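Local atomic coordinates of glutathione-dependent peroxiredoxin (Sinorhizobium meliloti, PDB entry 3UMA), a protein that probably reduces hydrogen peroxide and organic hydroperoxides to water and alcohols with glutathione as the electron donor, as a member of the Prx5 subfamily of peroxiredoxins. Residues 26-32 and 158-163; 57-63 and 92-98. All coordinates share one frame; numbering follows the deposited sequence.

Interaction 1. Residues 26-32 and 158-163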
ATOM      1  N   ILE A  26      10.373   4.444   8.717  1.00 28.65           N
ATOM      2  CA  ILE A  26      10.979   3.980   7.466  1.00 27.51           C
ATOM      3  C   ILE A  26      11.467   5.153   6.589  1.00 27.48           C
ATOM      4  O   ILE A  26      10.816   6.196   6.518  1.00 26.77           O
ATOM      5  CB  ILE A  26      10.009   3.069   6.674  1.00 27.51           C
ATOM      6  CG1 ILE A  26      10.765   2.224   5.652  1.00 27.85           C
ATOM      7  CG2 ILE A  26       8.874   3.880   6.020  1.00 25.89           C
ATOM      8  CD1 ILE A  26      11.432   0.998   6.244  1.00 28.85           C
ATOM      9  N   ALA A  27      12.619   4.969   5.943  1.00 27.29           N
ATOM     10  CA  ALA A  27      13.212   5.974   5.061  1.00 27.32           C
ATOM     11  C   ALA A  27      13.844   5.336   3.835  1.00 27.24           C
ATOM     12  O   ALA A  27      14.071   4.113   3.780  1.00 27.38           O
ATOM     13  CB  ALA A  27      14.253   6.824   5.817  1.00 27.76           C
ATOM     14  N   VAL A  28      14.122   6.173   2.848  1.00 26.91           N
ATOM     15  CA  VAL A  28      14.868   5.767   1.659  1.00 26.71           C
ATOM     16  C   VAL A  28      16.164   5.109   2.116  1.00 26.65           C
ATOM     17  O   VAL A  28      16.840   5.598   3.005  1.00 25.57           O
ATOM     18  CB  VAL A  28      15.142   6.983   0.725  1.00 27.22           C
ATOM     19  CG1 VAL A  28      16.047   6.597  -0.457  1.00 27.26           C
ATOM     20  CG2 VAL A  28      13.821   7.555   0.191  1.00 25.86           C
ATOM     21  N   GLY A  29      16.485   3.963   1.534  1.00 27.47           N
ATOM     22  CA  GLY A  29      17.705   3.268   1.920  1.00 28.07           C
ATOM     23  C   GLY A  29      17.466   2.134   2.897  1.00 28.39           C
ATOM     24  O   GLY A  29      18.269   1.208   2.935  1.00 28.77           O
ATOM     25  N   ASP A  30      16.383   2.208   3.689  1.00 28.09           N
ATOM     26  CA  ASP A  30      16.040   1.156   4.665  1.00 27.62           C
ATOM     27  C   ASP A  30      15.531  -0.104   3.957  1.00 27.53           C
ATOM     28  O   ASP A  30      14.879  -0.035   2.915  1.00 27.05           O
ATOM     29  CB  ASP A  30      14.934   1.612   5.646  1.00 27.71           C
ATOM     30  CG  ASP A  30      15.397   2.665   6.653  1.00 28.37           C
ATOM     31  OD1 ASP A  30      16.609   2.836   6.853  1.00 31.19           O
ATOM     32  OD2 ASP A  30      14.531   3.333   7.266  1.00 26.26           O
ATOM     33  N   LYS A  31      15.823  -1.259   4.543  1.00 27.99           N
ATOM     34  CA  LYS A  31      15.150  -2.495   4.151  1.00 28.35           C
ATOM     35  C   LYS A  31      13.773  -2.550   4.823  1.00 27.66           C
ATOM     36  O   LYS A  31      13.613  -2.090   5.950  1.00 27.52           O
ATOM     37  CB  LYS A  31      15.980  -3.716   4.572  1.00 29.29           C
ATOM     38  CG  LYS A  31      17.411  -3.751   3.985  1.00 32.21           C
ATOM     39  CD  LYS A  31      18.157  -5.038   4.365  1.00 37.00           C
ATOM     40  CE  LYS A  31      18.621  -5.015   5.814  1.00 39.05           C
ATOM     41  NZ  LYS A  31      18.888  -6.377   6.421  1.00 40.25           N
ATOM     42  N   LEU A  32      12.782  -3.093   4.123  1.00 27.17           N
ATOM     43  CA  LEU A  32      11.483  -3.362   4.741  1.00 27.10           C
ATOM     44  C   LEU A  32      11.578  -4.542   5.726  1.00 27.42           C
ATOM     45  O   LEU A  32      12.242  -5.537   5.432  1.00 27.12           O
ATOM     46  CB  LEU A  32      10.430  -3.660   3.676  1.00 26.61           C
ATOM     47  CG  LEU A  32       9.951  -2.526   2.753  1.00 26.80           C
ATOM     48  CD1 LEU A  32       8.920  -3.065   1.800  1.00 25.52           C
ATOM     49  CD2 LEU A  32       9.372  -1.358   3.538  1.00 25.93           C
ATOM     50  N   GLY A 158      13.456  -5.438  -1.989  1.00 26.20           N
ATOM     51  CA  GLY A 158      13.166  -5.231  -0.578  1.00 25.04           C
ATOM     52  C   GLY A 158      13.696  -3.955   0.037  1.00 24.56           C
ATOM     53  O   GLY A 158      13.507  -3.732   1.233  1.00 24.68           O
ATOM     54  N   VAL A 159      14.344  -3.106  -0.760  1.00 24.53           N
ATOM     55  CA  VAL A 159      14.956  -1.875  -0.244  1.00 24.62           C
ATOM     56  C   VAL A 159      14.187  -0.630  -0.726  1.00 24.45           C
ATOM     57  O   VAL A 159      13.881  -0.513  -1.915  1.00 23.81           O
ATOM     58  CB  VAL A 159      16.473  -1.758  -0.649  1.00 25.44           C
ATOM     59  CG1 VAL A 159      17.050  -0.394  -0.257  1.00 24.30           C
ATOM     60  CG2 VAL A 159      17.320  -2.883  -0.008  1.00 25.31           C
ATOM     61  N   VAL A 160      13.892   0.285   0.200  1.00 24.37           N
ATOM     62  CA  VAL A 160      13.144   1.514  -0.119  1.00 24.17           C
ATOM     63  C   VAL A 160      13.998   2.497  -0.933  1.00 24.56           C
ATOM     64  O   VAL A 160      14.980   3.027  -0.439  1.00 24.86           O
ATOM     65  CB  VAL A 160      12.629   2.241   1.146  1.00 23.66           C
ATOM     66  CG1 VAL A 160      11.825   3.499   0.754  1.00 22.26           C
ATOM     67  CG2 VAL A 160      11.773   1.318   2.008  1.00 23.13           C
ATOM     68  N   LYS A 161      13.598   2.727  -2.174  1.00 25.18           N
ATOM     69  CA  LYS A 161      14.320   3.616  -3.078  1.00 25.90           C
ATOM     70  C   LYS A 161      13.656   4.979  -3.240  1.00 25.27           C
ATOM     71  O   LYS A 161      14.331   5.967  -3.481  1.00 25.76           O
ATOM     72  CB  LYS A 161      14.501   2.951  -4.449  1.00 25.80           C
ATOM     73  CG  LYS A 161      15.433   1.731  -4.421  1.00 28.64           C
ATOM     74  CD  LYS A 161      16.836   2.096  -3.904  1.00 31.37           C
ATOM     75  CE  LYS A 161      17.786   0.885  -3.938  1.00 34.26           C
ATOM     76  NZ  LYS A 161      19.161   1.269  -3.448  1.00 34.75           N
ATOM     77  N   ALA A 162      12.332   5.019  -3.122  1.00 24.55           N
ATOM     78  CA  ALA A 162      11.584   6.277  -3.145  1.00 23.25           C
ATOM     79  C   ALA A 162      10.420   6.139  -2.174  1.00 22.74           C
ATOM     80  O   ALA A 162       9.815   5.073  -2.079  1.00 22.59           O
ATOM     81  CB  ALA A 162      11.085   6.579  -4.537  1.00 22.98           C
ATOM     82  N   LEU A 163      10.130   7.214  -1.452  1.00 21.76           N
ATOM     83  CA  LEU A 163       9.152   7.198  -0.395  1.00 21.66           C
ATOM     84  C   LEU A 163       8.418   8.543  -0.384  1.00 21.57           C
ATOM     85  O   LEU A 163       9.041   9.595  -0.288  1.00 21.48           O
ATOM     86  CB  LEU A 163       9.834   6.936   0.954  1.00 21.28           C
ATOM     87  CG  LEU A 163       8.996   7.028   2.235  1.00 21.48           C
ATOM     88  CD1 LEU A 163       7.862   5.989   2.251  1.00 19.31           C
ATOM     89  CD2 LEU A 163       9.882   6.876   3.468  1.00 21.28           C
TER
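Val-160 holds CG1 anti to its backbone N (chi1 -179°) and CG2 anti to its carbonyl carbon, and this spreads its two methyls beneath the turn Ala-27 to Asp-30 and the residues flanking it. CG1 goes to the CA of Val-28, while CG2 lies 3.9 Å from Ile-26 CG1 and equally near Leu-32 CD2, whose side chain crosses that of Val-160 at about a right angle. Leu-163, with CG likewise opposite its N (chi1 173°), brings CD2 to 3.3 Å from the carbonyl O of Ile-26 and alongside Ala-27 CA; its CB rests on Val-28 CG2. Three backbone bonds fasten the pieces. Gly-29 N donates a hydrogen bond to Val-160 O at 2.7 Å. Val-160 N in turn reaches Asp-30 O at 2.9 Å, and Leu-32 N bonds Gly-158 O. Lys-31 and Val-159 thereby form a single bridge, so the leading segment docks on the edge of strand 159-165 without becoming a strand itself. Ala-27 to Asp-30 is a type II beta turn, and Gly-29 suits it because its positive phi would jam a CB against the preceding carbonyl O. Asp-30 braces the turn from within: its OD2 takes the N-H of Ala-27 at 2.8 Å, approached from above the carboxylate plane. In the sheet, Met-153 of the adjoining strand 147-156 touches both Leu-32 and Leu-163. With an alanine in place of Val-160, the loss of both methyls would probably open a gap under the turn and leave Ile-26 CG1 and Leu-32 CD2 without their shared apolar partner. The chemistry is therefore that of main-chain amides and carbonyls, which fix the turn's position, with aliphatic branches filling in beneath it.

Interaction 2. Residues 57-63 and 92-98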
ATOM      1  N   LYS A  57      12.869  -8.129  -6.950  1.00 29.01           N
ATOM      2  CA  LYS A  57      11.818  -7.429  -7.697  1.00 28.08           C
ATOM      3  C   LYS A  57      11.834  -5.905  -7.482  1.00 26.54           C
ATOM      4  O   LYS A  57      12.399  -5.398  -6.515  1.00 25.45           O
ATOM      5  CB  LYS A  57      10.430  -8.015  -7.377  1.00 28.94           C
ATOM      6  CG  LYS A  57      10.163  -9.405  -7.964  1.00 31.33           C
ATOM      7  CD  LYS A  57       9.328 -10.277  -7.012  1.00 35.70           C
ATOM      8  CE  LYS A  57       7.916 -10.555  -7.528  1.00 38.60           C
ATOM      9  NZ  LYS A  57       6.861  -9.601  -6.996  1.00 40.51           N
ATOM     10  N   ARG A  58      11.233  -5.191  -8.424  1.00 25.23           N
ATOM     11  CA  ARG A  58      11.035  -3.752  -8.311  1.00 25.34           C
ATOM     12  C   ARG A  58       9.534  -3.586  -8.140  1.00 24.02           C
ATOM     13  O   ARG A  58       8.782  -3.882  -9.058  1.00 23.58           O
ATOM     14  CB  ARG A  58      11.518  -3.039  -9.581  1.00 25.34           C
ATOM     15  CG  ARG A  58      11.748  -1.541  -9.441  1.00 27.75           C
ATOM     16  CD  ARG A  58      12.848  -1.059 -10.426  1.00 28.76           C
ATOM     17  NE  ARG A  58      13.058   0.393 -10.378  1.00 30.95           N
ATOM     18  CZ  ARG A  58      12.649   1.250 -11.313  1.00 30.59           C
ATOM     19  NH1 ARG A  58      12.002   0.818 -12.382  1.00 31.15           N
ATOM     20  NH2 ARG A  58      12.896   2.549 -11.185  1.00 32.84           N
ATOM     21  N   VAL A  59       9.116  -3.137  -6.962  1.00 22.76           N
ATOM     22  CA  VAL A  59       7.691  -3.117  -6.603  1.00 22.39           C
ATOM     23  C   VAL A  59       7.204  -1.703  -6.205  1.00 21.23           C
ATOM     24  O   VAL A  59       7.889  -0.979  -5.496  1.00 21.02           O
ATOM     25  CB  VAL A  59       7.394  -4.141  -5.468  1.00 22.21           C
ATOM     26  CG1 VAL A  59       5.926  -4.120  -5.049  1.00 22.22           C
ATOM     27  CG2 VAL A  59       7.793  -5.562  -5.903  1.00 22.65           C
ATOM     28  N   VAL A  60       6.035  -1.321  -6.696  1.00 20.46           N
ATOM     29  CA  VAL A  60       5.380  -0.100  -6.243  1.00 20.73           C
ATOM     30  C   VAL A  60       4.382  -0.489  -5.157  1.00 20.38           C
ATOM     31  O   VAL A  60       3.465  -1.256  -5.421  1.00 20.60           O
ATOM     32  CB  VAL A  60       4.657   0.622  -7.390  1.00 20.68           C
ATOM     33  CG1 VAL A  60       3.667   1.677  -6.839  1.00 21.04           C
ATOM     34  CG2 VAL A  60       5.674   1.282  -8.297  1.00 21.30           C
ATOM     35  N   LEU A  61       4.617  -0.018  -3.931  1.00 19.76           N
ATOM     36  CA  LEU A  61       3.694  -0.246  -2.829  1.00 19.69           C
ATOM     37  C   LEU A  61       3.023   1.061  -2.451  1.00 19.34           C
ATOM     38  O   LEU A  61       3.709   2.046  -2.173  1.00 19.52           O
ATOM     39  CB  LEU A  61       4.422  -0.795  -1.589  1.00 19.56           C
ATOM     40  CG  LEU A  61       3.571  -1.013  -0.319  1.00 19.34           C
ATOM     41  CD1 LEU A  61       2.513  -2.108  -0.514  1.00 19.67           C
ATOM     42  CD2 LEU A  61       4.426  -1.332   0.885  1.00 20.35           C
ATOM     43  N   PHE A  62       1.695   1.082  -2.424  1.00 18.46           N
ATOM     44  CA  PHE A  62       1.034   2.218  -1.784  1.00 17.77           C
ATOM     45  C   PHE A  62       0.113   1.794  -0.648  1.00 17.70           C
ATOM     46  O   PHE A  62      -0.531   0.756  -0.729  1.00 17.70           O
ATOM     47  CB  PHE A  62       0.345   3.162  -2.790  1.00 16.31           C
ATOM     48  CG  PHE A  62      -0.793   2.543  -3.554  1.00 17.21           C
ATOM     49  CD1 PHE A  62      -0.561   1.624  -4.579  1.00 13.87           C
ATOM     50  CD2 PHE A  62      -2.101   2.930  -3.296  1.00 15.86           C
ATOM     51  CE1 PHE A  62      -1.612   1.076  -5.294  1.00 16.09           C
ATOM     52  CE2 PHE A  62      -3.172   2.397  -4.026  1.00 15.11           C
ATOM     53  CZ  PHE A  62      -2.934   1.470  -5.022  1.00 15.44           C
ATOM     54  N   ALA A  63       0.075   2.608   0.406  1.00 16.60           N
ATOM     55  CA  ALA A  63      -0.779   2.340   1.556  1.00 15.90           C
ATOM     56  C   ALA A  63      -1.933   3.337   1.643  1.00 15.66           C
ATOM     57  O   ALA A  63      -1.765   4.523   1.351  1.00 15.23           O
ATOM     58  CB  ALA A  63       0.011   2.359   2.823  1.00 14.54           C
ATOM     59  N   VAL A  92       8.776  -2.127 -13.612  1.00 30.99           N
ATOM     60  CA  VAL A  92       8.182  -2.464 -12.329  1.00 29.58           C
ATOM     61  C   VAL A  92       7.549  -3.822 -12.504  1.00 28.94           C
ATOM     62  O   VAL A  92       6.762  -4.030 -13.430  1.00 28.58           O
ATOM     63  CB  VAL A  92       7.112  -1.417 -11.918  1.00 29.42           C
ATOM     64  CG1 VAL A  92       6.245  -1.935 -10.783  1.00 27.98           C
ATOM     65  CG2 VAL A  92       7.779  -0.087 -11.552  1.00 29.02           C
ATOM     66  N   ASP A  93       7.876  -4.745 -11.609  1.00 28.34           N
ATOM     67  CA  ASP A  93       7.334  -6.100 -11.710  1.00 28.27           C
ATOM     68  C   ASP A  93       5.928  -6.240 -11.145  1.00 28.40           C
ATOM     69  O   ASP A  93       5.128  -7.023 -11.677  1.00 28.34           O
ATOM     70  CB  ASP A  93       8.264  -7.091 -11.017  1.00 28.46           C
ATOM     71  CG  ASP A  93       9.667  -7.032 -11.564  1.00 29.72           C
ATOM     72  OD1 ASP A  93       9.809  -7.170 -12.791  1.00 31.43           O
ATOM     73  OD2 ASP A  93      10.613  -6.829 -10.780  1.00 30.07           O
ATOM     74  N   ASP A  94       5.632  -5.503 -10.064  1.00 28.14           N
ATOM     75  CA  ASP A  94       4.356  -5.680  -9.353  1.00 27.93           C
ATOM     76  C   ASP A  94       3.840  -4.391  -8.704  1.00 26.79           C
ATOM     77  O   ASP A  94       4.609  -3.493  -8.383  1.00 25.73           O
ATOM     78  CB  ASP A  94       4.527  -6.745  -8.261  1.00 28.55           C
ATOM     79  CG  ASP A  94       3.400  -7.771  -8.249  1.00 31.82           C
ATOM     80  OD1 ASP A  94       2.286  -7.487  -8.773  1.00 35.33           O
ATOM     81  OD2 ASP A  94       3.641  -8.878  -7.702  1.00 35.04           O
ATOM     82  N   ILE A  95       2.526  -4.317  -8.503  1.00 26.16           N
ATOM     83  CA  ILE A  95       1.939  -3.217  -7.743  1.00 25.31           C
ATOM     84  C   ILE A  95       1.061  -3.784  -6.629  1.00 24.32           C
ATOM     85  O   ILE A  95       0.277  -4.720  -6.861  1.00 24.04           O
ATOM     86  CB  ILE A  95       1.117  -2.264  -8.635  1.00 25.76           C
ATOM     87  CG1 ILE A  95       1.940  -1.797  -9.843  1.00 26.02           C
ATOM     88  CG2 ILE A  95       0.609  -1.046  -7.807  1.00 26.32           C
ATOM     89  CD1 ILE A  95       1.097  -1.147 -10.948  1.00 26.07           C
ATOM     90  N   ALA A  96       1.206  -3.210  -5.433  1.00 22.40           N
ATOM     91  CA  ALA A  96       0.419  -3.614  -4.277  1.00 21.41           C
ATOM     92  C   ALA A  96      -0.143  -2.417  -3.537  1.00 20.29           C
ATOM     93  O   ALA A  96       0.530  -1.408  -3.403  1.00 20.60           O
ATOM     94  CB  ALA A  96       1.256  -4.437  -3.321  1.00 20.74           C
ATOM     95  N   VAL A  97      -1.382  -2.550  -3.069  1.00 19.68           N
ATOM     96  CA  VAL A  97      -1.951  -1.653  -2.071  1.00 18.01           C
ATOM     97  C   VAL A  97      -2.067  -2.411  -0.748  1.00 17.60           C
ATOM     98  O   VAL A  97      -2.415  -3.589  -0.731  1.00 18.10           O
ATOM     99  CB  VAL A  97      -3.342  -1.082  -2.527  1.00 18.88           C
ATOM    100  CG1 VAL A  97      -4.370  -2.201  -2.779  1.00 15.93           C
ATOM    101  CG2 VAL A  97      -3.882  -0.019  -1.523  1.00 17.11           C
ATOM    102  N   VAL A  98      -1.747  -1.742   0.351  1.00 16.23           N
ATOM    103  CA  VAL A  98      -1.883  -2.317   1.673  1.00 15.31           C
ATOM    104  C   VAL A  98      -2.789  -1.416   2.505  1.00 15.57           C
ATOM    105  O   VAL A  98      -2.739  -0.187   2.367  1.00 15.49           O
ATOM    106  CB  VAL A  98      -0.502  -2.517   2.364  1.00 14.90           C
ATOM    107  CG1 VAL A  98       0.248  -1.222   2.525  1.00 12.11           C
ATOM    108  CG2 VAL A  98      -0.634  -3.228   3.747  1.00 15.62           C
TER
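Strands 58-63 and 94-98 run parallel, their axes approaching to 4.7 Å at 18° to each other, and are paired from Val-59 with Asp-94 to Ala-63 with Val-98. They are neighbours in the central sheet of the thioredoxin-like fold of peroxiredoxins, joined through helices 70-82 and 84-88 in a beta-alpha-beta crossover. Val-60 and Phe-62 each donate their N-H and accept at their O; Phe-62 N to Ala-96 O is 2.9 Å. Beta-branched Val-59, Val-60, Ile-95, Val-97 and Val-98 favour the extended backbone, and small Ala-96 leaves room for Leu-61 CD1, 3.9 Å from Ala-96 CB and as near Val-98 CG1. On the other face, the Phe-62 ring, also stacked on Tyr-80 and edge-to-face with His-76, has Ile-95 CG2 at its rim in plane. Val-97 CB lies 3.9 Å from the centroid of the Phe-62 ring, over one face, a CH-pi contact; its side chain is about 7 Å from that of Cys-72, the predicted peroxidatic cysteine. At the Lys-57 end, charge takes over. Lys-57 NZ, hydrogen-bonded to Leu-53 O, makes a salt bridge to Asp-94 OD2 through a long, weak hydrogen bond of 3.4 Å; that oxygen also bonds His-120. With CG anti to its carbonyl carbon (chi1 -56°), Asp-93 brings its carboxylate back to the other strand, where OD2 accepts Arg-58 N on its anti side at 2.9 Å, while Asp-93 N bonds Arg-58 O at 2.8 Å.

In the fold
Both interactions reach the same mixed sheet, their centres 13 Å apart and their nearest atoms about 5 Å. Interaction 2 is a buried pairing of two interior strands near the middle of the chain; interaction 1 is partly buried, its centre about 14 Å from that middle, where an irregular segment lies along the edge of strand 159-165. Strand 147-156 connects them, pairing antiparallel with both 58-64 and 159-165, and its Met-153 touches Leu-61 as well as Leu-32 and Leu-163. Regular hydrogen bonding and mostly apolar faces mark the core, with the charged groups at one end, whereas the outer contact relies on a turn, three backbone bonds and a few aliphatic branches.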